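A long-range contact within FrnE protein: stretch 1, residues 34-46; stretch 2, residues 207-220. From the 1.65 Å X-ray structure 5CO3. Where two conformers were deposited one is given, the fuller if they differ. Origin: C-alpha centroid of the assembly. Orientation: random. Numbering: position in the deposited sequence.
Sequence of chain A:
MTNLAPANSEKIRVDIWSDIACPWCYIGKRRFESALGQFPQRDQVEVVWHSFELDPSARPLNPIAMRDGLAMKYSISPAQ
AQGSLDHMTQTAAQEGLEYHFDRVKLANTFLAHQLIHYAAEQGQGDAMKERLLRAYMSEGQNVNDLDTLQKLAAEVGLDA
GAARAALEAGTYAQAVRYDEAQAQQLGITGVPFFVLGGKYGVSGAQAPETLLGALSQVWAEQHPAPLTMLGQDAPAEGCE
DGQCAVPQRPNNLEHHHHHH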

ATOM      1  N   SER A  34       7.398   9.094   6.788  1.00 26.42           N
ATOM      2  CA  SER A  34       8.475  10.042   7.120  0.61 27.85           C
ATOM      3  C   SER A  34       8.305  11.350   6.346  1.00 30.20           C
ATOM      4  O   SER A  34       8.454  12.447   6.908  1.00 29.06           O
ATOM      5  N   ALA A  35       7.999  11.246   5.056  1.00 29.06           N
ATOM      6  CA  ALA A  35       7.818  12.434   4.217  1.00 30.82           C
ATOM      7  C   ALA A  35       6.652  13.290   4.714  1.00 30.74           C
ATOM      8  O   ALA A  35       6.729  14.522   4.772  1.00 29.90           O
ATOM      9  N   LEU A  36       5.564  12.612   5.063  1.00 30.82           N
ATOM     10  CA  LEU A  36       4.341  13.245   5.536  1.00 29.68           C
ATOM     11  C   LEU A  36       4.605  13.997   6.844  1.00 36.03           C
ATOM     12  O   LEU A  36       4.161  15.137   7.036  1.00 35.82           O
ATOM     13  N   GLY A  37       5.372  13.363   7.725  1.00 35.98           N
ATOM     14  CA  GLY A  37       5.800  13.993   8.962  1.00 33.78           C
ATOM     15  C   GLY A  37       6.577  15.285   8.759  1.00 39.74           C
ATOM     16  O   GLY A  37       6.445  16.213   9.553  1.00 44.88           O
ATOM     17  N   GLN A  38       7.382  15.357   7.701  1.00 32.92           N
ATOM     18  CA  GLN A  38       8.161  16.576   7.422  1.00 31.59           C
ATOM     19  C   GLN A  38       7.383  17.621   6.615  1.00 36.21           C
ATOM     20  O   GLN A  38       7.863  18.731   6.378  1.00 37.08           O
ATOM     21  N   PHE A  39       6.180  17.261   6.187  1.00 36.14           N
ATOM     22  CA  PHE A  39       5.389  18.109   5.303  1.00 35.59           C
ATOM     23  C   PHE A  39       4.449  19.025   6.088  1.00 32.34           C
ATOM     24  O   PHE A  39       3.525  18.552   6.758  1.00 37.46           O
ATOM     25  N   PRO A  40       4.688  20.344   6.018  1.00 39.03           N
ATOM     26  CA  PRO A  40       3.940  21.286   6.855  1.00 40.61           C
ATOM     27  C   PRO A  40       2.430  21.176   6.696  1.00 40.77           C
ATOM     28  O   PRO A  40       1.711  21.323   7.683  1.00 40.22           O
ATOM     29  N   GLN A  41       1.957  20.903   5.485  1.00 37.14           N
ATOM     30  CA  GLN A  41       0.517  20.838   5.245  1.00 35.20           C
ATOM     31  C   GLN A  41      -0.012  19.401   5.315  1.00 34.67           C
ATOM     32  O   GLN A  41      -0.999  19.068   4.665  1.00 35.37           O
ATOM     33  N   ARG A  42       0.629  18.573   6.136  1.00 33.79           N
ATOM     34  CA  ARG A  42       0.289  17.146   6.237  1.00 36.89           C
ATOM     35  C   ARG A  42      -1.190  16.892   6.542  1.00 37.83           C
ATOM     36  O   ARG A  42      -1.738  15.885   6.124  1.00 38.24           O
ATOM     37  N   ASP A  43      -1.833  17.813   7.252  1.00 41.44           N
ATOM     38  CA  ASP A  43      -3.239  17.666   7.619  1.00 42.76           C
ATOM     39  C   ASP A  43      -4.167  17.787   6.420  1.00 45.11           C
ATOM     40  O   ASP A  43      -5.325  17.368   6.481  1.00 47.03           O
ATOM     41  N   GLN A  44      -3.659  18.347   5.328  1.00 37.56           N
ATOM     42  CA  GLN A  44      -4.466  18.479   4.120  1.00 38.63           C
ATOM     43  C   GLN A  44      -4.358  17.258   3.209  1.00 37.87           C
ATOM     44  O   GLN A  44      -5.024  17.185   2.181  1.00 46.36           O
ATOM     45  N   VAL A  45      -3.529  16.295   3.587  1.00 36.35           N
ATOM     46  CA  VAL A  45      -3.293  15.139   2.723  1.00 36.63           C
ATOM     47  C   VAL A  45      -4.290  14.023   2.979  1.00 40.85           C
ATOM     48  O   VAL A  45      -4.520  13.639   4.123  1.00 38.73           O
ATOM     49  N   GLU A  46      -4.881  13.517   1.900  1.00 36.72           N
ATOM     50  CA  GLU A  46      -5.773  12.356   1.959  1.00 41.71           C
ATOM     51  C   GLU A  46      -5.139  11.115   1.342  1.00 38.62           C
ATOM     52  O   GLU A  46      -4.909  11.067   0.138  1.00 41.48           O
ATOM     53  N   ALA A 207      12.851   7.503  -1.710  1.00 34.37           N
ATOM     54  CA  ALA A 207      13.297   8.215  -0.517  1.00 34.31           C
ATOM     55  C   ALA A 207      12.228   9.175  -0.012  1.00 35.58           C
ATOM     56  O   ALA A 207      11.449   9.707  -0.804  1.00 35.95           O
ATOM     57  N   PRO A 208      12.174   9.383   1.314  1.00 37.55           N
ATOM     58  CA  PRO A 208      11.231  10.358   1.863  1.00 35.15           C
ATOM     59  C   PRO A 208      11.403  11.730   1.201  1.00 32.12           C
ATOM     60  O   PRO A 208      10.401  12.380   0.918  1.00 33.66           O
ATOM     61  N   GLU A 209      12.648  12.127   0.936  1.00 43.37           N
ATOM     62  CA  GLU A 209      12.935  13.419   0.312  1.00 40.75           C
ATOM     63  C   GLU A 209      12.185  13.571  -1.009  1.00 38.42           C
ATOM     64  O   GLU A 209      11.652  14.634  -1.304  1.00 40.62           O
ATOM     65  N   THR A 210      12.153  12.498  -1.793  1.00 39.81           N
ATOM     66  CA  THR A 210      11.452  12.470  -3.074  1.00 37.34           C
ATOM     67  C   THR A 210       9.935  12.623  -2.922  1.00 37.05           C
ATOM     68  O   THR A 210       9.301  13.423  -3.616  1.00 44.47           O
ATOM     69  N   LEU A 211       9.356  11.850  -2.011  1.00 32.63           N
ATOM     70  CA  LEU A 211       7.931  11.954  -1.721  1.00 31.65           C
ATOM     71  C   LEU A 211       7.568  13.310  -1.094  1.00 32.88           C
ATOM     72  O   LEU A 211       6.536  13.889  -1.427  1.00 34.97           O
ATOM     73  N   LEU A 212       8.424  13.832  -0.210  1.00 36.55           N
ATOM     74  CA  LEU A 212       8.223  15.172   0.345  1.00 33.06           C
ATOM     75  C   LEU A 212       8.277  16.232  -0.766  1.00 38.18           C
ATOM     76  O   LEU A 212       7.508  17.191  -0.766  1.00 42.83           O
ATOM     77  N   GLY A 213       9.183  16.037  -1.717  1.00 43.29           N
ATOM     78  CA  GLY A 213       9.312  16.950  -2.832  1.00 45.02           C
ATOM     79  C   GLY A 213       8.057  16.959  -3.680  1.00 44.28           C
ATOM     80  O   GLY A 213       7.616  18.002  -4.146  1.00 45.28           O
ATOM     81  N   ALA A 214       7.480  15.781  -3.885  1.00 42.60           N
ATOM     82  CA  ALA A 214       6.253  15.659  -4.662  1.00 43.92           C
ATOM     83  C   ALA A 214       5.072  16.318  -3.948  1.00 39.30           C
ATOM     84  O   ALA A 214       4.320  17.077  -4.554  1.00 42.58           O
ATOM     85  N   LEU A 215       4.908  16.013  -2.662  1.00 40.18           N
ATOM     86  CA  LEU A 215       3.886  16.666  -1.848  1.00 35.04           C
ATOM     87  C   LEU A 215       4.004  18.183  -1.950  1.00 38.43           C
ATOM     88  O   LEU A 215       3.013  18.883  -2.194  1.00 36.78           O
ATOM     89  N   SER A 216       5.233  18.672  -1.782  1.00 40.39           N
ATOM     90  CA  SER A 216       5.533  20.098  -1.799  1.00 41.50           C
ATOM     91  C   SER A 216       5.261  20.720  -3.161  1.00 45.00           C
ATOM     92  O   SER A 216       4.771  21.847  -3.247  1.00 43.25           O
ATOM     93  N   GLN A 217       5.598  19.996  -4.223  1.00 46.40           N
ATOM     94  CA  GLN A 217       5.368  20.504  -5.567  1.00 49.01           C
ATOM     95  C   GLN A 217       3.872  20.616  -5.826  1.00 50.28           C
ATOM     96  O   GLN A 217       3.399  21.608  -6.372  1.00 52.36           O
ATOM     97  N   VAL A 218       3.125  19.596  -5.419  1.00 45.00           N
ATOM     98  CA  VAL A 218       1.687  19.597  -5.646  1.00 45.03           C
ATOM     99  C   VAL A 218       1.012  20.720  -4.871  1.00 44.59           C
ATOM    100  O   VAL A 218       0.188  21.442  -5.429  1.00 47.75           O
ATOM    101  N   TRP A 219       1.372  20.891  -3.600  1.00 42.59           N
ATOM    102  CA  TRP A 219       0.815  21.993  -2.808  1.00 41.60           C
ATOM    103  C   TRP A 219       1.104  23.347  -3.457  1.00 53.92           C
ATOM    104  O   TRP A 219       0.229  24.217  -3.540  1.00 52.49           O
ATOM    105  N   ALA A 220       2.337  23.512  -3.918  1.00 46.35           N
ATOM    106  CA  ALA A 220       2.762  24.753  -4.551  1.00 49.59           C
ATOM    107  C   ALA A 220       1.914  25.054  -5.779  1.00 52.62           C
ATOM    108  O   ALA A 220       1.498  26.194  -5.994  1.00 59.00           O
TER

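Two helices pack closely when one offers a small residue to the backbone of the other, and larger side chains then fill the space where the chains diverge. FrnE protein illustrates the principle. Helix 34-38 meets helix 208-220 at 48°, with an axial approach of 8.3 Å. The bump at the tight end is Ala35: its CB lies 3.4 Å from Pro208 O and 3.8 Å from Leu211 CB, settling against the backbone between Pro208, Leu211 and Leu212.

Further along, Phe39 (chi1 t) takes over. Its ring points along the helix, toward Trp219, with Leu215 CB over one face, 3.9 Å from the ring centroid and only 4° off the normal, while Trp219 CB sits at the edge, 4.0 Å from Phe39 CZ. Leu212 (t, p) starts out sideways, but its tip comes nearer and meets the base of the same side chain, Leu212 CD1 lying 3.7 Å from Phe39 CB. Leu215 (m, t) also reaches Leu36 and Val45.

At the turn from Phe39 to Arg42 and just beyond it, Trp219 (chi1 t) provides a broad platform. Gln41, within the turn, lays its aliphatic CG over one face, 3.4 Å from Trp219 CE2, and Gln44 CG approaches Trp219 CZ3 at 3.7 Å. No hydrogen bond crosses the contact; Ser216 OG instead donates to Leu212 O (2.6 Å) within its own helix.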

ATOM      1  CB  SER A  34       9.853   9.429   6.828  0.61 29.32           C
ATOM      2  OG  SER A  34      10.923  10.335   7.093  0.61 28.71           O
ATOM      3  CB  ALA A  35       7.589  12.022   2.762  1.00 32.57           C
ATOM      4  CB  LEU A  36       3.254  12.173   5.707  1.00 29.26           C
ATOM      5  CG  LEU A  36       1.812  12.626   5.930  1.00 40.21           C
ATOM      6  CD1 LEU A  36       1.379  13.637   4.874  1.00 36.64           C
ATOM      7  CD2 LEU A  36       0.883  11.412   5.919  1.00 38.78           C
ATOM      8  CB  GLN A  38       9.443  16.210   6.677  1.00 38.04           C
ATOM      9  CG  GLN A  38      10.292  15.185   7.398  1.00 41.25           C
ATOM     10  CD  GLN A  38      11.424  14.666   6.539  1.00 42.66           C
ATOM     11  OE1 GLN A  38      12.171  15.446   5.939  1.00 42.62           O
ATOM     12  NE2 GLN A  38      11.558  13.335   6.468  1.00 41.86           N
ATOM     13  CB  PHE A  39       4.603  17.225   4.331  1.00 31.23           C
ATOM     14  CG  PHE A  39       3.757  17.992   3.358  1.00 36.15           C
ATOM     15  CD1 PHE A  39       4.309  18.990   2.567  1.00 33.14           C
ATOM     16  CD2 PHE A  39       2.410  17.696   3.214  1.00 35.61           C
ATOM     17  CE1 PHE A  39       3.529  19.682   1.659  1.00 33.82           C
ATOM     18  CE2 PHE A  39       1.625  18.387   2.310  1.00 34.86           C
ATOM     19  CZ  PHE A  39       2.187  19.385   1.529  1.00 33.96           C
ATOM     20  CB  PRO A  40       4.441  22.652   6.373  1.00 36.72           C
ATOM     21  CG  PRO A  40       5.799  22.385   5.874  1.00 34.37           C
ATOM     22  CD  PRO A  40       5.746  21.014   5.247  1.00 33.45           C
ATOM     23  CB  GLN A  41       0.178  21.464   3.889  1.00 36.10           C
ATOM     24  CG  GLN A  41       0.423  22.979   3.840  1.00 37.14           C
ATOM     25  CD  GLN A  41       1.894  23.351   3.712  1.00 36.66           C
ATOM     26  OE1 GLN A  41       2.729  22.525   3.344  1.00 39.67           O
ATOM     27  NE2 GLN A  41       2.213  24.601   4.016  1.00 37.51           N
ATOM     28  CB  ARG A  42       1.153  16.478   7.309  1.00 39.55           C
ATOM     29  CG  ARG A  42       0.845  16.942   8.733  1.00 41.81           C
ATOM     30  CD  ARG A  42       1.862  16.431   9.749  1.00 38.70           C
ATOM     31  NE  ARG A  42       3.185  17.006   9.545  1.00 44.98           N
ATOM     32  CZ  ARG A  42       3.589  18.174  10.047  1.00 44.77           C
ATOM     33  NH1 ARG A  42       2.774  18.913  10.791  1.00 48.26           N
ATOM     34  NH2 ARG A  42       4.815  18.608   9.800  1.00 46.66           N
ATOM     35  CB  ASP A  43      -3.631  18.702   8.671  1.00 47.02           C
ATOM     36  CG  ASP A  43      -3.006  18.423  10.019  1.00 54.09           C
ATOM     37  OD1 ASP A  43      -2.479  17.307  10.214  1.00 54.72           O
ATOM     38  OD2 ASP A  43      -3.054  19.312  10.890  1.00 54.09           O
ATOM     39  CB  GLN A  44      -4.069  19.733   3.344  1.00 40.17           C
ATOM     40  CG  GLN A  44      -4.142  21.013   4.155  1.00 43.99           C
ATOM     41  CD  GLN A  44      -5.396  21.093   4.991  1.00 55.82           C
ATOM     42  OE1 GLN A  44      -6.509  21.021   4.469  1.00 65.52           O
ATOM     43  NE2 GLN A  44      -5.225  21.237   6.302  1.00 60.25           N
ATOM     44  CB  VAL A  45      -1.872  14.592   2.903  1.00 34.87           C
ATOM     45  CG1 VAL A  45      -1.624  13.433   1.956  1.00 40.09           C
ATOM     46  CG2 VAL A  45      -0.870  15.697   2.647  1.00 33.35           C
ATOM     47  CB  GLU A  46      -7.088  12.657   1.241  1.00 55.42           C
ATOM     48  CG  GLU A  46      -8.286  12.743   2.165  1.00 74.23           C
ATOM     49  CD  GLU A  46      -9.324  13.732   1.674  1.00 88.82           C
ATOM     50  OE1 GLU A  46      -9.465  13.888   0.441  1.00 91.76           O
ATOM     51  OE2 GLU A  46      -9.993  14.358   2.524  1.00 94.52           O
ATOM     52  CB  ALA A 207      14.597   8.980  -0.808  1.00 35.49           C
ATOM     53  CB  PRO A 208      11.604  10.419   3.348  1.00 38.46           C
ATOM     54  CG  PRO A 208      12.252   9.128   3.632  1.00 38.11           C
ATOM     55  CD  PRO A 208      12.948   8.707   2.371  1.00 35.67           C
ATOM     56  CB  GLU A 209      14.444  13.589   0.085  1.00 42.04           C
ATOM     57  CG  GLU A 209      15.267  13.735   1.365  1.00 46.26           C
ATOM     58  CD  GLU A 209      15.566  12.409   2.059  1.00 57.79           C
ATOM     59  OE1 GLU A 209      15.215  11.339   1.514  1.00 50.31           O
ATOM     60  OE2 GLU A 209      16.158  12.447   3.160  1.00 59.44           O
ATOM     61  CB  THR A 210      11.754  11.155  -3.828  1.00 43.01           C
ATOM     62  OG1 THR A 210      13.160  11.069  -4.088  1.00 43.04           O
ATOM     63  CG2 THR A 210      11.003  11.095  -5.143  1.00 44.63           C
ATOM     64  CB  LEU A 211       7.499  10.795  -0.810  1.00 35.91           C
ATOM     65  CG  LEU A 211       7.480   9.425  -1.493  1.00 36.76           C
ATOM     66  CD1 LEU A 211       7.421   8.311  -0.460  1.00 35.30           C
ATOM     67  CD2 LEU A 211       6.302   9.335  -2.468  1.00 38.42           C
ATOM     68  CB  LEU A 212       9.274  15.481   1.420  1.00 32.83           C
ATOM     69  CG  LEU A 212       9.283  16.893   2.034  1.00 36.71           C
ATOM     70  CD1 LEU A 212       7.953  17.199   2.698  1.00 36.01           C
ATOM     71  CD2 LEU A 212      10.421  17.020   3.032  1.00 39.16           C
ATOM     72  CB  ALA A 214       5.952  14.189  -4.941  1.00 44.82           C
ATOM     73  CB  LEU A 215       4.010  16.226  -0.390  1.00 33.33           C
ATOM     74  CG  LEU A 215       3.578  14.789  -0.075  1.00 33.17           C
ATOM     75  CD1 LEU A 215       3.977  14.438   1.337  1.00 34.59           C
ATOM     76  CD2 LEU A 215       2.070  14.633  -0.279  1.00 37.07           C
ATOM     77  CB  SER A 216       6.999  20.348  -1.419  1.00 42.77           C
ATOM     78  OG  SER A 216       7.317  19.753  -0.175  1.00 48.24           O
ATOM     79  CB  GLN A 217       6.025  19.608  -6.619  1.00 57.36           C
ATOM     80  CG  GLN A 217       5.682  19.992  -8.052  1.00 67.21           C
ATOM     81  CD  GLN A 217       6.507  19.242  -9.084  1.00 70.39           C
ATOM     82  OE1 GLN A 217       7.564  18.690  -8.773  1.00 69.46           O
ATOM     83  NE2 GLN A 217       6.027  19.223 -10.321  1.00 66.96           N
ATOM     84  CB  VAL A 218       1.052  18.250  -5.266  1.00 46.48           C
ATOM     85  CG1 VAL A 218      -0.466  18.353  -5.286  1.00 46.83           C
ATOM     86  CG2 VAL A 218       1.530  17.172  -6.213  1.00 49.11           C
ATOM     87  CB  TRP A 219       1.368  21.980  -1.381  1.00 40.45           C
ATOM     88  CG  TRP A 219       0.792  23.069  -0.536  1.00 41.94           C
ATOM     89  CD1 TRP A 219       1.336  24.301  -0.301  1.00 44.10           C
ATOM     90  CD2 TRP A 219      -0.451  23.040   0.173  1.00 47.92           C
ATOM     91  NE1 TRP A 219       0.513  25.032   0.514  1.00 46.67           N
ATOM     92  CE2 TRP A 219      -0.595  24.285   0.817  1.00 46.12           C
ATOM     93  CE3 TRP A 219      -1.456  22.080   0.330  1.00 51.94           C
ATOM     94  CZ2 TRP A 219      -1.697  24.597   1.606  1.00 51.62           C
ATOM     95  CZ3 TRP A 219      -2.553  22.388   1.112  1.00 53.24           C
ATOM     96  CH2 TRP A 219      -2.664  23.636   1.744  1.00 51.65           C
ATOM     97  CB  ALA A 220       4.223  24.673  -4.925  1.00 50.74           C
TER